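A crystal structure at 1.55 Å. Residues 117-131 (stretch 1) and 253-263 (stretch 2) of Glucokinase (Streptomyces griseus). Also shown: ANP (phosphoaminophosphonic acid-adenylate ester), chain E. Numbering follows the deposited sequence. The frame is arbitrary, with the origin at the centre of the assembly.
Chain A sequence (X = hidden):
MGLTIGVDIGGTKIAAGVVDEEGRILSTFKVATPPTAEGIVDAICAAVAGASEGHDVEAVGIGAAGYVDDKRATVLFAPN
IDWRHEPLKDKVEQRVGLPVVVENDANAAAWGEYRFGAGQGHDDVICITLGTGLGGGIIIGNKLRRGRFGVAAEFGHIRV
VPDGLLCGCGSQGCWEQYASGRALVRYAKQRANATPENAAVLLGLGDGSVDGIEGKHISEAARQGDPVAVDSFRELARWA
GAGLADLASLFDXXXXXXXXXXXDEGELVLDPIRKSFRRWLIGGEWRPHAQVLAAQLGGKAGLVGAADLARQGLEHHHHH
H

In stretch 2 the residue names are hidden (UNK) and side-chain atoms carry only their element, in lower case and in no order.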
ATOM      1  N   GLY A 117       2.472 -27.090  26.062  1.00 23.68           N
ATOM      2  CA  GLY A 117       2.474 -25.671  26.358  1.00 23.95           C
ATOM      3  C   GLY A 117       1.108 -25.005  26.334  1.00 23.75           C
ATOM      4  O   GLY A 117       0.125 -25.543  26.870  1.00 24.70           O
ATOM      5  N   ALA A 118       1.055 -23.839  25.695  1.00 22.79           N
ATOM      6  CA  ALA A 118      -0.119 -22.964  25.745  1.00 22.35           C
ATOM      7  C   ALA A 118      -1.318 -23.505  24.958  1.00 22.45           C
ATOM      8  O   ALA A 118      -2.430 -22.994  25.109  1.00 22.71           O
ATOM      9  CB  ALA A 118       0.254 -21.529  25.265  1.00 22.54           C
ATOM     10  N   GLY A 119      -1.098 -24.523  24.124  1.00 21.41           N
ATOM     11  CA  GLY A 119      -2.171 -25.106  23.316  1.00 21.83           C
ATOM     12  C   GLY A 119      -2.875 -26.287  23.967  1.00 23.15           C
ATOM     13  O   GLY A 119      -3.843 -26.811  23.424  1.00 23.73           O
ATOM     14  N   GLN A 120      -2.375 -26.719  25.127  1.00 23.39           N
ATOM     15  CA  GLN A 120      -2.997 -27.827  25.851  1.00 25.24           C
ATOM     16  C   GLN A 120      -4.466 -27.557  26.137  1.00 25.99           C
ATOM     17  O   GLN A 120      -4.811 -26.498  26.665  1.00 26.60           O
ATOM     18  CB  GLN A 120      -2.267 -28.069  27.169  1.00 25.74           C
ATOM     19  CG  GLN A 120      -0.914 -28.707  26.989  1.00 26.18           C
ATOM     20  CD  GLN A 120      -0.155 -28.821  28.304  1.00 29.07           C
ATOM     21  OE1 GLN A 120       0.467 -27.864  28.769  1.00 31.49           O
ATOM     22  NE2 GLN A 120      -0.203 -29.989  28.906  1.00 31.54           N
ATOM     23  N   GLY A 121      -5.321 -28.516  25.778  1.00 27.05           N
ATOM     24  CA  GLY A 121      -6.766 -28.401  26.046  1.00 28.57           C
ATOM     25  C   GLY A 121      -7.568 -27.802  24.905  1.00 27.86           C
ATOM     26  O   GLY A 121      -8.802 -27.791  24.933  1.00 28.88           O
ATOM     27  N   HIS A 122      -6.863 -27.279  23.902  1.00 26.04           N
ATOM     28  CA  HIS A 122      -7.507 -26.710  22.720  1.00 25.85           C
ATOM     29  C   HIS A 122      -7.579 -27.766  21.606  1.00 26.03           C
ATOM     30  O   HIS A 122      -6.857 -28.766  21.664  1.00 27.85           O
ATOM     31  CB  HIS A 122      -6.727 -25.477  22.244  1.00 24.06           C
ATOM     32  CG  HIS A 122      -6.719 -24.332  23.218  1.00 23.74           C
ATOM     33  ND1 HIS A 122      -7.533 -23.228  23.080  1.00 23.55           N
ATOM     34  CD2 HIS A 122      -5.994 -24.122  24.345  1.00 24.36           C
ATOM     35  CE1 HIS A 122      -7.315 -22.388  24.079  1.00 25.78           C
ATOM     36  NE2 HIS A 122      -6.380 -22.906  24.858  1.00 25.18           N
ATOM     37  N   ASP A 123      -8.451 -27.557  20.613  1.00 26.19           N
ATOM     38  CA  ASP A 123      -8.532 -28.441  19.442  1.00 26.10           C
ATOM     39  C   ASP A 123      -8.026 -27.774  18.170  1.00 24.66           C
ATOM     40  O   ASP A 123      -7.558 -28.451  17.252  1.00 24.69           O
ATOM     41  CB  ASP A 123      -9.967 -28.899  19.185  1.00 27.56           C
ATOM     42  CG  ASP A 123     -10.576 -29.620  20.374  1.00 30.03           C
ATOM     43  OD1 ASP A 123     -11.775 -29.401  20.621  1.00 33.97           O
ATOM     44  OD2 ASP A 123      -9.874 -30.394  21.041  1.00 33.61           O
ATOM     45  N   ASP A 124      -8.161 -26.453  18.120  1.00 23.75           N
ATOM     46  CA  ASP A 124      -7.812 -25.664  16.933  1.00 22.67           C
ATOM     47  C   ASP A 124      -7.010 -24.463  17.391  1.00 20.98           C
ATOM     48  O   ASP A 124      -7.555 -23.532  17.972  1.00 21.49           O
ATOM     49  CB  ASP A 124      -9.076 -25.249  16.170  1.00 23.79           C
ATOM     50  CG  ASP A 124      -9.933 -26.444  15.782  1.00 26.48           C
ATOM     51  OD1 ASP A 124      -9.592 -27.137  14.801  1.00 27.31           O
ATOM     52  OD2 ASP A 124     -10.944 -26.715  16.485  1.00 30.68           O
ATOM     53  N   VAL A 125      -5.698 -24.507  17.160  1.00 19.81           N
ATOM     54  CA  VAL A 125      -4.832 -23.382  17.530  1.00 19.67           C
ATOM     55  C   VAL A 125      -3.918 -23.021  16.379  1.00 18.21           C
ATOM     56  O   VAL A 125      -3.587 -23.867  15.552  1.00 18.04           O
ATOM     57  CB  VAL A 125      -3.972 -23.624  18.814  1.00 20.22           C
ATOM     58  CG1 VAL A 125      -4.859 -23.846  20.025  1.00 22.59           C
ATOM     59  CG2 VAL A 125      -2.982 -24.763  18.634  1.00 21.63           C
ATOM     60  N   ILE A 126      -3.510 -21.759  16.353  1.00 16.97           N
ATOM     61  CA  ILE A 126      -2.568 -21.288  15.343  1.00 15.67           C
ATOM     62  C   ILE A 126      -1.355 -20.683  16.036  1.00 15.54           C
ATOM     63  O   ILE A 126      -1.508 -19.840  16.915  1.00 15.74           O
ATOM     64  CB  ILE A 126      -3.244 -20.232  14.424  1.00 15.33           C
ATOM     65  CG1 ILE A 126      -4.433 -20.833  13.641  1.00 17.04           C
ATOM     66  CG2 ILE A 126      -2.231 -19.606  13.456  1.00 16.14           C
ATOM     67  CD1 ILE A 126      -4.065 -21.955  12.625  1.00 18.96           C
ATOM     68  N   CYS A 127      -0.174 -21.101  15.600  1.00 14.73           N
ATOM     69  CA  CYS A 127       1.096 -20.586  16.106  1.00 16.01           C
ATOM     70  C   CYS A 127       1.780 -19.705  15.071  1.00 14.64           C
ATOM     71  O   CYS A 127       1.765 -19.999  13.857  1.00 14.97           O
ATOM     72  CB  CYS A 127       2.019 -21.747  16.447  1.00 16.62           C
ATOM     73  SG  CYS A 127       3.655 -21.293  17.056  1.00 19.57           S
ATOM     74  N   ILE A 128       2.345 -18.590  15.545  1.00 14.36           N
ATOM     75  CA  ILE A 128       3.303 -17.815  14.752  1.00 14.13           C
ATOM     76  C   ILE A 128       4.581 -17.727  15.544  1.00 14.16           C
ATOM     77  O   ILE A 128       4.546 -17.624  16.776  1.00 14.25           O
ATOM     78  CB  ILE A 128       2.829 -16.384  14.360  1.00 14.78           C
ATOM     79  CG1 ILE A 128       2.716 -15.441  15.565  1.00 15.78           C
ATOM     80  CG2 ILE A 128       1.511 -16.456  13.611  1.00 15.68           C
ATOM     81  CD1 ILE A 128       2.608 -13.943  15.145  1.00 16.64           C
ATOM     82  N   THR A 129       5.711 -17.812  14.855  1.00 13.30           N
ATOM     83  CA  THR A 129       6.986 -17.606  15.537  1.00 13.58           C
ATOM     84  C   THR A 129       7.641 -16.357  14.974  1.00 13.54           C
ATOM     85  O   THR A 129       7.615 -16.122  13.753  1.00 12.88           O
ATOM     86  CB  THR A 129       7.931 -18.810  15.433  1.00 14.42           C
ATOM     87  OG1 THR A 129       8.245 -19.075  14.059  1.00 13.57           O
ATOM     88  CG2 THR A 129       7.292 -20.068  16.084  1.00 15.84           C
ATOM     89  N   LEU A 130       8.189 -15.541  15.869  1.00 12.66           N
ATOM     90  CA  LEU A 130       8.861 -14.298  15.493  1.00 12.52           C
ATOM     91  C   LEU A 130      10.335 -14.435  15.798  1.00 13.83           C
ATOM     92  O   LEU A 130      10.727 -14.506  16.954  1.00 14.79           O
ATOM     93  CB  LEU A 130       8.266 -13.132  16.301  1.00 13.08           C
ATOM     94  CG  LEU A 130       6.777 -12.853  16.099  1.00 12.99           C
ATOM     95  CD1 LEU A 130       6.318 -11.771  17.063  1.00 17.19           C
ATOM     96  CD2 LEU A 130       6.495 -12.442  14.634  1.00 13.78           C
ATOM     97  N   GLY A 131      11.150 -14.449  14.751  1.00 13.42           N
ATOM     98  CA  GLY A 131      12.597 -14.709  14.890  1.00 14.42           C
ATOM     99  C   GLY A 131      13.322 -14.091  13.723  1.00 14.03           C
ATOM    100  O   GLY A 131      13.035 -12.951  13.339  1.00 12.47           O
ATOM    101  N   UNK A 253      -9.318 -19.747  15.198  1.00 16.70           N
ATOM    102  CA  UNK A 253      -8.915 -20.715  16.239  1.00 17.20           C
ATOM    103  C   UNK A 253      -9.383 -20.248  17.619  1.00 17.75           C
ATOM    104  O   UNK A 253      -9.813 -19.105  17.771  1.00 17.59           O
ATOM    105  c   UNK A 253      -8.209 -18.818  14.868  1.00 15.51           C
ATOM    106  c   UNK A 253      -7.396 -20.666  16.165  1.00 16.85           C
ATOM    107  c   UNK A 253      -7.138 -19.206  15.880  1.00 15.66           C
ATOM    108  N   UNK A 254      -9.273 -21.113  18.628  1.00 18.85           N
ATOM    109  CA  UNK A 254      -9.560 -20.684  19.989  1.00 19.96           C
ATOM    110  C   UNK A 254      -8.397 -19.861  20.558  1.00 19.23           C
ATOM    111  O   UNK A 254      -8.602 -19.015  21.436  1.00 20.44           O
ATOM    112  c   UNK A 254      -9.841 -21.894  20.879  1.00 20.44           C
ATOM    113  o   UNK A 254      -8.769 -22.813  20.821  1.00 21.80           O
ATOM    114  N   UNK A 255      -7.190 -20.116  20.057  1.00 18.69           N
ATOM    115  CA  UNK A 255      -6.016 -19.399  20.524  1.00 17.85           C
ATOM    116  C   UNK A 255      -4.967 -19.221  19.442  1.00 16.70           C
ATOM    117  O   UNK A 255      -4.767 -20.109  18.592  1.00 16.66           O
ATOM    118  c   UNK A 255      -5.398 -20.135  21.724  1.00 18.07           C
ATOM    119  N   UNK A 256      -4.306 -18.070  19.522  1.00 15.95           N
ATOM    120  CA  UNK A 256      -3.029 -17.805  18.859  1.00 15.14           C
ATOM    121  C   UNK A 256      -1.912 -17.925  19.866  1.00 15.62           C
ATOM    122  O   UNK A 256      -2.045 -17.455  21.001  1.00 17.62           O
ATOM    123  c   UNK A 256      -5.808 -16.079  15.010  1.00 16.88           C
ATOM    124  c   UNK A 256      -6.120 -15.483  16.218  1.00 15.41           C
ATOM    125  c   UNK A 256      -5.202 -15.591  17.307  1.00 14.21           C
ATOM    126  c   UNK A 256      -4.606 -16.759  14.850  1.00 14.53           C
ATOM    127  c   UNK A 256      -3.012 -16.402  18.254  1.00 14.83           C
ATOM    128  c   UNK A 256      -3.696 -16.839  15.908  1.00 13.99           C
ATOM    129  c   UNK A 256      -3.977 -16.247  17.128  1.00 13.82           C
ATOM    130  N   UNK A 257      -0.829 -18.572  19.444  1.00 15.28           N
ATOM    131  CA  UNK A 257       0.336 -18.780  20.320  1.00 15.43           C
ATOM    132  C   UNK A 257       1.523 -18.169  19.611  1.00 15.48           C
ATOM    133  O   UNK A 257       1.827 -18.537  18.470  1.00 16.07           O
ATOM    134  c   UNK A 257       1.751 -20.435  21.576  1.00 16.71           C
ATOM    135  c   UNK A 257       0.565 -20.268  20.626  1.00 16.08           C
ATOM    136  c   UNK A 257      -0.708 -20.889  21.219  1.00 19.03           C
ATOM    137  c   UNK A 257      -0.682 -22.407  21.319  1.00 23.13           C
ATOM    138  N   UNK A 258       2.168 -17.219  20.280  1.00 14.58           N
ATOM    139  CA  UNK A 258       3.299 -16.486  19.697  1.00 14.31           C
ATOM    140  C   UNK A 258       4.589 -17.033  20.271  1.00 13.96           C
ATOM    141  O   UNK A 258       4.801 -16.979  21.494  1.00 16.39           O
ATOM    142  c   UNK A 258       3.180 -14.970  19.994  1.00 14.95           C
ATOM    143  c   UNK A 258       4.331 -14.220  19.325  1.00 15.37           C
ATOM    144  c   UNK A 258       1.858 -14.427  19.440  1.00 15.63           C
ATOM    145  N   UNK A 259       5.434 -17.574  19.378  1.00 14.00           N
ATOM    146  CA  UNK A 259       6.718 -18.166  19.777  1.00 13.64           C
ATOM    147  C   UNK A 259       7.859 -17.419  19.098  1.00 14.07           C
ATOM    148  O   UNK A 259       7.733 -16.233  18.735  1.00 13.42           O
ATOM    149  N   UNK A 260       8.977 -18.109  18.942  1.00 14.18           N
ATOM    150  CA  UNK A 260      10.203 -17.470  18.468  1.00 15.25           C
ATOM    151  C   UNK A 260      11.018 -16.953  19.631  1.00 16.32           C
ATOM    152  O   UNK A 260      10.522 -16.877  20.752  1.00 16.10           O
ATOM    153  N   UNK A 261      12.279 -16.605  19.380  1.00 16.45           N
ATOM    154  CA  UNK A 261      13.117 -16.038  20.433  1.00 18.20           C
ATOM    155  C   UNK A 261      12.514 -14.884  21.196  1.00 19.55           C
ATOM    156  O   UNK A 261      12.638 -14.834  22.411  1.00 20.81           O
ATOM    157  N   UNK A 262      11.848 -13.956  20.514  1.00 20.62           N
ATOM    158  CA  UNK A 262      11.356 -12.804  21.294  1.00 21.71           C
ATOM    159  C   UNK A 262      10.196 -13.165  22.225  1.00 21.34           C
ATOM    160  O   UNK A 262       9.947 -12.450  23.194  1.00 21.94           O
ATOM    161  c   UNK A 262      10.763 -10.344  21.290  1.00 24.46           C
ATOM    162  c   UNK A 262       9.885 -11.916  19.511  1.00 21.68           C
ATOM    163  c   UNK A 262      11.031 -11.596  20.429  1.00 21.86           C
ATOM    164  N   UNK A 263       9.540 -14.300  21.982  1.00 20.47           N
ATOM    165  CA  UNK A 263       8.458 -14.735  22.889  1.00 20.06           C
ATOM    166  C   UNK A 263       8.996 -15.040  24.282  1.00 21.06           C
ATOM    167  O   UNK A 263       8.234 -15.102  25.234  1.00 21.39           O
ATOM    168  o   UNK A 263       8.410 -17.156  22.448  1.00 18.63           O
ATOM    169  c   UNK A 263       7.675 -15.944  22.354  1.00 19.34           C
TER
HETATM  170  PB  ANP E 325      16.211 -18.186  14.888  1.00 21.17           P
HETATM  171  O1B ANP E 325      15.352 -17.402  13.890  1.00 22.01           O
HETATM  172  O2B ANP E 325      17.608 -18.501  14.439  1.00 22.81           O
HETATM  173  N3B ANP E 325      15.430 -19.664  15.267  1.00 21.78           N
HETATM  174  PA  ANP E 325      15.389 -16.428  17.074  1.00 22.11           P
HETATM  175  O1A ANP E 325      16.084 -16.115  18.402  1.00 25.29           O
HETATM  176  O2A ANP E 325      14.035 -17.068  17.068  1.00 22.22           O
HETATM  177  O3A ANP E 325      16.439 -17.283  16.195  1.00 20.68           O
HETATM  178  O5' ANP E 325      15.274 -15.085  16.196  1.00 21.67           O
HETATM  179  C5' ANP E 325      16.400 -14.230  15.970  1.00 21.07           C
HETATM  180  C4' ANP E 325      15.915 -12.817  15.730  1.00 20.06           C
HETATM  181  O4' ANP E 325      15.042 -12.408  16.793  1.00 21.50           O
HETATM  182  C3' ANP E 325      17.079 -11.858  15.731  1.00 21.52           C
HETATM  183  O3' ANP E 325      16.700 -10.735  14.931  1.00 24.33           O
HETATM  184  C2' ANP E 325      17.138 -11.458  17.183  1.00 23.07           C
HETATM  185  O2' ANP E 325      17.757 -10.197  17.365  1.00 27.66           O
HETATM  186  C1' ANP E 325      15.678 -11.430  17.613  1.00 22.63           C
HETATM  187  N9  ANP E 325      15.516 -11.903  19.000  1.00 23.51           N
HETATM  188  C8  ANP E 325      15.749 -13.136  19.486  1.00 24.94           C
HETATM  189  N7  ANP E 325      15.471 -13.185  20.828  1.00 27.36           N
HETATM  190  C5  ANP E 325      15.032 -11.960  21.165  1.00 25.66           C
HETATM  191  C6  ANP E 325      14.576 -11.276  22.409  1.00 26.86           C
HETATM  192  N6  ANP E 325      14.509 -11.945  23.590  1.00 30.53           N
HETATM  193  N1  ANP E 325      14.200  -9.984  22.304  1.00 26.30           N
HETATM  194  C2  ANP E 325      14.248  -9.270  21.153  1.00 27.46           C
HETATM  195  N3  ANP E 325      14.666  -9.829  19.992  1.00 25.32           N
HETATM  196  C4  ANP E 325      15.056 -11.118  19.966  1.00 24.20           C
HETATM  197  O   HOH W   1      -9.936 -25.180  20.277  1.00 14.52           O
HETATM  198  O   HOH W   2      12.803 -13.441  18.153  1.00 23.89           O

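Position 253 carries three carbons that close a ring onto its own backbone N, and one ring carbon lies 3.9 Å from CG1 of Ile126. A ring closed in this way is proline, Pro253. At 254 a single carbon bears one oxygen, and that oxygen sits 2.6 Å from ND1 of His122, near the plane of the imidazole, in a hydrogen bond that either partner could donate. A two-atom side chain ending in oxygen is serine, Ser254, whose N also donates to Asp124 O (3.0 Å). Water 1 joins Ser254 OG (2.7 Å) to Asp123 N (2.8 Å).

Position 255 has one carbon, 4.1 Å from CG1 of Val125 and 4.2 Å from the centroid of the His122 ring, an off-centre CH-pi contact: Ala255. At 256 one carbon leads to a six-carbon ring with no further atom, and a ring carbon lies 3.7 Å from Ile126 CB; this is Phe256. Position 257 shows four carbons, forked at the first, with one arm two carbons long. The end of the longer arm lies 3.5 Å from Gly119 N and 4.2 Å from Val125 CG2, and the short arm 4.1 Å from Ala118 CB. This is isoleucine, Ile257.

At 258 one carbon carries two others, which lie 4.1 Å from Ile128 CG1 and 3.9 Å from Leu130 CD1. The pattern is that of valine, Val258. Position 259 has no side-chain atoms, and a CB there would fall a tight 3.4 Å from Thr129 CG2: Gly259. Position 260 is equally bare; a CB would clash with Leu130 O at 2.1 Å, and the residue is Gly260. At 261 the side chain is again missing, and a CB would clash with ANP O1A at 2.2 Å: Gly261. Position 262 again has one carbon bearing two, one of them 3.8 Å from Leu130 CB: Val262. Position 263 has one carbon and one oxygen, and touches nothing on stretch 1; Ser263 instead turns OG back to Gly260 O (2.7 Å).

The contact is built on two parallel strands whose backbone bonds alternate: Ile126 N to Ala255 O (3.1 Å), Ile257 N to Ile126 O (2.9 Å), Ile128 N to Ile257 O (3.0 Å), Gly259 N to Ile128 O (2.7 Å) and Leu130 N to Gly259 O (3.0 Å). Ile126, Ile128, Phe256 and Val258 share one face, Val125, Cys127, Ala255 and Ile257 the other. Beyond the strands, the absence of a side chain at Gly261 leaves room for the ANP phosphate, and Gly261 N donates to ANP O2A (2.9 Å).

Stretch 2 253-263: PSAFIVGGGVS
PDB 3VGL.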